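Local coordinates for protein glutathione S-transferase (Pseudomonas protegens, PDB 4IKH) that binds two molecules of glutathione in a cleft beside its thioredoxin-like domain and probably acts as a glutathione transferase, at residues A[119-124]-A[185-190]; A[161-166]-A[203-208]. One frame throughout, in Å; residues are numbered along the deposited sequence.

Interaction 1 (A[119-124]-A[185-190]); sequences QWLMFQ and DIATFP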
loop_
_atom_site.group_PDB
_atom_site.type_symbol
_atom_site.label_atom_id
_atom_site.label_comp_id
_atom_site.label_asym_id
_atom_site.label_seq_id
_atom_site.Cartn_x
_atom_site.Cartn_y
_atom_site.Cartn_z
ATOM N N GLN A 119 0.608 -7.375 6.666
ATOM C CA GLN A 119 0.805 -8.040 5.369
ATOM C C GLN A 119 -0.468 -8.057 4.517
ATOM O O GLN A 119 -0.428 -7.792 3.305
ATOM C CB GLN A 119 1.288 -9.479 5.613
ATOM C CG GLN A 119 1.027 -10.457 4.472
ATOM C CD GLN A 119 1.339 -11.899 4.867
ATOM O OE1 GLN A 119 2.465 -12.367 4.705
ATOM N NE2 GLN A 119 0.327 -12.615 5.372
ATOM N N TRP A 120 -1.598 -8.380 5.144
ATOM C CA TRP A 120 -2.871 -8.383 4.423
ATOM C C TRP A 120 -3.343 -6.956 4.163
ATOM O O TRP A 120 -3.996 -6.691 3.153
ATOM C CB TRP A 120 -3.932 -9.233 5.159
ATOM C CG TRP A 120 -3.656 -10.697 4.953
ATOM C CD1 TRP A 120 -3.131 -11.573 5.853
ATOM C CD2 TRP A 120 -3.797 -11.416 3.724
ATOM N NE1 TRP A 120 -2.976 -12.811 5.268
ATOM C CE2 TRP A 120 -3.365 -12.733 3.958
ATOM C CE3 TRP A 120 -4.252 -11.073 2.448
ATOM C CZ2 TRP A 120 -3.379 -13.710 2.963
ATOM C CZ3 TRP A 120 -4.271 -12.046 1.463
ATOM C CH2 TRP A 120 -3.836 -13.347 1.725
ATOM N N LEU A 121 -3.015 -6.037 5.069
ATOM C CA LEU A 121 -3.317 -4.624 4.835
ATOM C C LEU A 121 -2.543 -4.103 3.624
ATOM O O LEU A 121 -3.088 -3.362 2.800
ATOM C CB LEU A 121 -3.011 -3.777 6.076
ATOM C CG LEU A 121 -3.014 -2.250 5.886
ATOM C CD1 LEU A 121 -4.400 -1.695 5.609
ATOM C CD2 LEU A 121 -2.389 -1.546 7.096
HETATM N N MSE A 122 -1.280 -4.507 3.497
HETATM C CA MSE A 122 -0.483 -4.114 2.328
HETATM C C MSE A 122 -1.040 -4.731 1.048
HETATM O O MSE A 122 -1.072 -4.083 0.006
HETATM C CB MSE A 122 0.977 -4.513 2.508
HETATM C CG MSE A 122 1.662 -3.757 3.600
HETATM SE SE MSE A 122 1.642 -1.832 3.229
HETATM C CE MSE A 122 2.817 -1.367 4.703
ATOM N N PHE A 123 -1.473 -5.986 1.129
ATOM C CA PHE A 123 -2.155 -6.650 0.016
ATOM C C PHE A 123 -3.322 -5.813 -0.498
ATOM O O PHE A 123 -3.531 -5.706 -1.708
ATOM C CB PHE A 123 -2.630 -8.038 0.460
ATOM C CG PHE A 123 -3.506 -8.748 -0.540
ATOM C CD1 PHE A 123 -2.949 -9.407 -1.627
ATOM C CD2 PHE A 123 -4.884 -8.796 -0.363
ATOM C CE1 PHE A 123 -3.753 -10.095 -2.537
ATOM C CE2 PHE A 123 -5.704 -9.473 -1.269
ATOM C CZ PHE A 123 -5.137 -10.115 -2.363
ATOM N N GLN A 124 -4.083 -5.221 0.419
ATOM C CA GLN A 124 -5.184 -4.343 0.033
ATOM C C GLN A 124 -4.641 -3.015 -0.543
ATOM O O GLN A 124 -5.070 -2.568 -1.604
ATOM C CB GLN A 124 -6.050 -4.039 1.252
ATOM C CG GLN A 124 -7.321 -3.251 0.922
ATOM C CD GLN A 124 -7.074 -1.757 0.714
ATOM O OE1 GLN A 124 -6.419 -1.097 1.526
ATOM N NE2 GLN A 124 -7.601 -1.219 -0.384
ATOM N N ASP A 185 -9.633 -6.370 7.657
ATOM C CA ASP A 185 -11.004 -6.473 7.166
ATOM C C ASP A 185 -11.550 -5.093 6.851
ATOM O O ASP A 185 -12.186 -4.882 5.818
ATOM C CB ASP A 185 -11.888 -7.171 8.203
ATOM C CG ASP A 185 -11.333 -8.508 8.600
ATOM O OD1 ASP A 185 -11.336 -9.413 7.739
ATOM O OD2 ASP A 185 -10.853 -8.647 9.745
ATOM N N ILE A 186 -11.275 -4.149 7.745
ATOM C CA ILE A 186 -11.765 -2.784 7.606
ATOM C C ILE A 186 -11.223 -2.123 6.338
ATOM O O ILE A 186 -11.907 -1.320 5.705
ATOM C CB ILE A 186 -11.397 -1.960 8.856
ATOM C CG1 ILE A 186 -12.108 -2.539 10.079
ATOM C CG2 ILE A 186 -11.753 -0.494 8.680
ATOM C CD1 ILE A 186 -11.810 -1.802 11.369
ATOM N N ALA A 187 -9.998 -2.479 5.955
ATOM C CA ALA A 187 -9.394 -1.935 4.738
ATOM C C ALA A 187 -9.894 -2.635 3.472
ATOM O O ALA A 187 -10.009 -2.019 2.405
ATOM C CB ALA A 187 -7.876 -2.018 4.825
ATOM N N THR A 188 -10.199 -3.923 3.585
ATOM C CA THR A 188 -10.487 -4.730 2.401
ATOM C C THR A 188 -11.950 -4.681 1.951
ATOM O O THR A 188 -12.230 -4.397 0.787
ATOM C CB THR A 188 -10.012 -6.189 2.608
ATOM O OG1 THR A 188 -8.615 -6.189 2.945
ATOM C CG2 THR A 188 -10.224 -7.016 1.347
ATOM N N PHE A 189 -12.886 -4.964 2.854
ATOM C CA PHE A 189 -14.288 -5.096 2.442
ATOM C C PHE A 189 -15.038 -3.854 1.900
ATOM O O PHE A 189 -15.933 -4.008 1.074
ATOM C CB PHE A 189 -15.085 -5.911 3.477
ATOM C CG PHE A 189 -14.548 -7.298 3.627
ATOM C CD1 PHE A 189 -14.856 -8.262 2.680
ATOM C CD2 PHE A 189 -13.658 -7.616 4.644
ATOM C CE1 PHE A 189 -14.322 -9.527 2.765
ATOM C CE2 PHE A 189 -13.119 -8.871 4.733
ATOM C CZ PHE A 189 -13.453 -9.830 3.791
ATOM N N PRO A 190 -14.668 -2.629 2.327
ATOM C CA PRO A 190 -15.305 -1.480 1.670
ATOM C C PRO A 190 -15.009 -1.433 0.174
ATOM O O PRO A 190 -15.830 -0.918 -0.596
ATOM C CB PRO A 190 -14.634 -0.286 2.350
ATOM C CG PRO A 190 -14.319 -0.782 3.709
ATOM C CD PRO A 190 -13.877 -2.207 3.497
HETATM O O HOH W 1 -6.435 -7.936 2.701
#
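Gln124 turns its CG anti to the backbone N (chi1 -174°) and then bends at chi2 (-79°), which lays its chain across the backbone carbonyl of Ala187; Leu121, its CG likewise anti to the backbone N, brings CD1 to the methyl of the same alanine. Gln124 CG lies 3.3 Å from Ala187 O, and Gln124 OE1 comes within 3.7 Å of Ala187 CB, so the amide end passes alongside the alanine without hydrogen-bonding to it. Leu121 CD1 meets Ala187 CB at 3.6 Å. Alanine suits this place because a single methyl takes little room between the two segments, whose axes are 9.0 Å apart at closest approach and inclined by 26°. Thr188 OG1 lies 3.8 Å from Gln124 CB. A water links the two helices, donating to the carbonyl Trp120 O and to the hydroxyl Thr188 OG1, each at 2.8 Å. The hydroxyl is also bonded to Ala184 O one turn earlier, so this buried group has two partners. Gln124 OE1 accepts from Lys35, a residue of the glutathione pocket, and a long, flexible amide can reach it from this helix. Helices 111-140 and 183-196 thus pack side by side in the all-helical C-terminal domain, with Leu96 of helix 92-103 covering Leu121 and Ala187, and Leu170 of helix 150-170 packing on Phe189.

Interaction 2 (A[161-166]-A[203-208]); sequences RLLGVL and ELVGID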
loop_
_atom_site.group_PDB
_atom_site.type_symbol
_atom_site.label_atom_id
_atom_site.label_comp_id
_atom_site.label_asym_id
_atom_site.label_seq_id
_atom_site.Cartn_x
_atom_site.Cartn_y
_atom_site.Cartn_z
ATOM N N ARG A 161 -8.135 -12.318 -10.127
ATOM C CA ARG A 161 -6.981 -12.977 -9.506
ATOM C C ARG A 161 -6.856 -12.606 -8.029
ATOM O O ARG A 161 -6.631 -13.476 -7.185
ATOM C CB ARG A 161 -5.685 -12.626 -10.252
ATOM C CG ARG A 161 -4.461 -13.454 -9.832
ATOM C CD ARG A 161 -3.160 -12.765 -10.268
ATOM N NE ARG A 161 -2.997 -11.478 -9.590
ATOM C CZ ARG A 161 -2.538 -11.347 -8.352
ATOM N NH1 ARG A 161 -2.192 -12.425 -7.663
ATOM N NH2 ARG A 161 -2.424 -10.146 -7.795
ATOM N N LEU A 162 -7.008 -11.318 -7.716
ATOM C CA LEU A 162 -6.951 -10.866 -6.321
ATOM C C LEU A 162 -8.089 -11.471 -5.478
ATOM O O LEU A 162 -7.864 -11.904 -4.350
ATOM C CB LEU A 162 -7.003 -9.344 -6.249
ATOM C CG LEU A 162 -5.785 -8.568 -6.769
ATOM C CD1 LEU A 162 -6.196 -7.195 -7.255
ATOM C CD2 LEU A 162 -4.762 -8.451 -5.657
ATOM N N LEU A 163 -9.305 -11.482 -6.027
ATOM C CA LEU A 163 -10.470 -12.028 -5.331
ATOM C C LEU A 163 -10.274 -13.509 -5.017
ATOM O O LEU A 163 -10.640 -13.975 -3.934
ATOM C CB LEU A 163 -11.742 -11.825 -6.161
ATOM C CG LEU A 163 -12.312 -10.404 -6.155
ATOM C CD1 LEU A 163 -13.327 -10.202 -7.274
ATOM C CD2 LEU A 163 -12.926 -10.069 -4.799
ATOM N N GLY A 164 -9.680 -14.237 -5.960
ATOM C CA GLY A 164 -9.410 -15.653 -5.778
ATOM C C GLY A 164 -8.341 -15.899 -4.734
ATOM O O GLY A 164 -8.382 -16.897 -4.019
ATOM N N VAL A 165 -7.368 -14.997 -4.642
ATOM C CA VAL A 165 -6.342 -15.122 -3.622
ATOM C C VAL A 165 -7.015 -14.970 -2.268
ATOM O O VAL A 165 -6.796 -15.763 -1.342
ATOM C CB VAL A 165 -5.241 -14.045 -3.780
ATOM C CG1 VAL A 165 -4.410 -13.945 -2.511
ATOM C CG2 VAL A 165 -4.354 -14.363 -4.972
ATOM N N LEU A 166 -7.859 -13.952 -2.168
ATOM C CA LEU A 166 -8.572 -13.682 -0.933
ATOM C C LEU A 166 -9.598 -14.790 -0.628
ATOM O O LEU A 166 -9.791 -15.177 0.534
ATOM C CB LEU A 166 -9.283 -12.341 -1.050
ATOM C CG LEU A 166 -9.899 -11.851 0.258
ATOM C CD1 LEU A 166 -8.798 -11.489 1.237
ATOM C CD2 LEU A 166 -10.808 -10.656 -0.008
ATOM N N GLU A 203 -21.020 -8.772 -11.776
ATOM C CA GLU A 203 -21.152 -9.818 -12.781
ATOM C C GLU A 203 -19.850 -9.929 -13.568
ATOM O O GLU A 203 -19.359 -11.033 -13.813
ATOM C CB GLU A 203 -22.314 -9.507 -13.723
ATOM C CG GLU A 203 -23.508 -8.837 -13.071
ATOM C CD GLU A 203 -24.440 -9.818 -12.418
ATOM O OE1 GLU A 203 -24.078 -11.011 -12.330
ATOM O OE2 GLU A 203 -25.543 -9.403 -12.001
ATOM N N LEU A 204 -19.297 -8.770 -13.928
ATOM C CA LEU A 204 -18.039 -8.652 -14.671
ATOM C C LEU A 204 -16.907 -9.512 -14.099
ATOM O O LEU A 204 -16.238 -10.237 -14.840
ATOM C CB LEU A 204 -17.596 -7.179 -14.697
ATOM C CG LEU A 204 -16.718 -6.660 -15.835
ATOM C CD1 LEU A 204 -17.322 -6.981 -17.189
ATOM C CD2 LEU A 204 -16.525 -5.151 -15.706
ATOM N N VAL A 205 -16.674 -9.416 -12.792
ATOM C CA VAL A 205 -15.639 -10.230 -12.153
ATOM C C VAL A 205 -16.176 -11.584 -11.673
ATOM O O VAL A 205 -15.420 -12.390 -11.126
ATOM C CB VAL A 205 -15.012 -9.530 -10.935
ATOM C CG1 VAL A 205 -14.436 -8.134 -11.313
ATOM C CG2 VAL A 205 -16.041 -9.437 -9.805
ATOM N N GLY A 206 -17.469 -11.829 -11.870
ATOM C CA GLY A 206 -18.077 -13.068 -11.406
ATOM C C GLY A 206 -17.963 -13.234 -9.899
ATOM O O GLY A 206 -17.364 -14.197 -9.412
ATOM N N ILE A 207 -18.539 -12.293 -9.158
ATOM C CA ILE A 207 -18.404 -12.273 -7.703
ATOM C C ILE A 207 -19.033 -13.500 -7.002
ATOM O O ILE A 207 -18.548 -13.925 -5.947
ATOM C CB ILE A 207 -18.976 -10.963 -7.113
ATOM C CG1 ILE A 207 -18.651 -10.853 -5.621
ATOM C CG2 ILE A 207 -20.489 -10.860 -7.367
ATOM C CD1 ILE A 207 -17.194 -10.405 -5.328
ATOM N N ASP A 208 -20.093 -14.077 -7.578
ATOM C CA ASP A 208 -20.699 -15.268 -6.975
ATOM C C ASP A 208 -19.716 -16.455 -6.919
ATOM O O ASP A 208 -19.910 -17.389 -6.148
ATOM C CB ASP A 208 -22.028 -15.665 -7.669
ATOM C CG ASP A 208 -23.138 -14.616 -7.477
ATOM O OD1 ASP A 208 -23.042 -13.801 -6.537
ATOM O OD2 ASP A 208 -24.108 -14.604 -8.266
#
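A type I beta turn from Glu203 to Gly206, closed by the bond from Gly206 N to Glu203 O (2.8 Å), leads into a 3-10 segment at Ile207 and faces one side of a regular helix, with the CA atoms of Leu163 and Ile207 8.3 Å apart. Here the connection between helices 183-196 and 211-220 packs on helix 150-170, in the all-helical C-terminal domain of the glutathione transferase fold. Leu163 carries the contact from the helix side. Its CB points toward the loop, and its two methyls divide the work: CD1 meets Val205, while CD2 is turned to Ile207. In Val205 a chi1 of -56° sets CG2 between the backbone N and the carbonyl carbon, and this is the branch that meets the leucine. The two side chains cross at about a right angle, with CD1 of Leu163 against CG2 of Val205. No hydrogen bond joins the segments; branched aliphatic groups suit a buried meeting of this kind because they fill space without bringing polar atoms that would need partners. Gly206 has a positive phi (60°), a conformation that glycine takes easily, and on its two sides in the chain Val205 and Ile207 both reach Leu163. Around them, Val205 also packs on Leu195 and Ile207 on Ile196, both of helix 183-196, and Val213 of helix 211-220 touches Leu163, so the leucine lies where several elements of the domain converge. At the turn end, Leu163 CD1 lies 3.8 Å from Val205 CG2, and at the 3-10 end Leu163 CD2 stands 4.3 Å from Ile207 CD1.

Overall arrangement
Interactions 1 and 2 lie in one helical domain, their centres 15 Å apart, and their segments alternate along the chain. Helix 150-170 joins them: Phe123 CE1 touches Leu162 CD2 at 3.7 Å, Phe123 CZ lies 3.9 Å from Val165 CG1, and Thr188 CG2 meets Leu166 CD2 at 3.9 Å. Interaction 1 is the nearer to the glutathione pocket, the side chain of Gln124 being about 5 Å from a bound glutathione and from those of Asn32 and Ser92. The centre of interaction 2 is about 19 Å from the centre of the chain, against about 8 Å for interaction 1. Segments of both also touch the second subunit, whose Asn70 packs against Phe123 and Leu162.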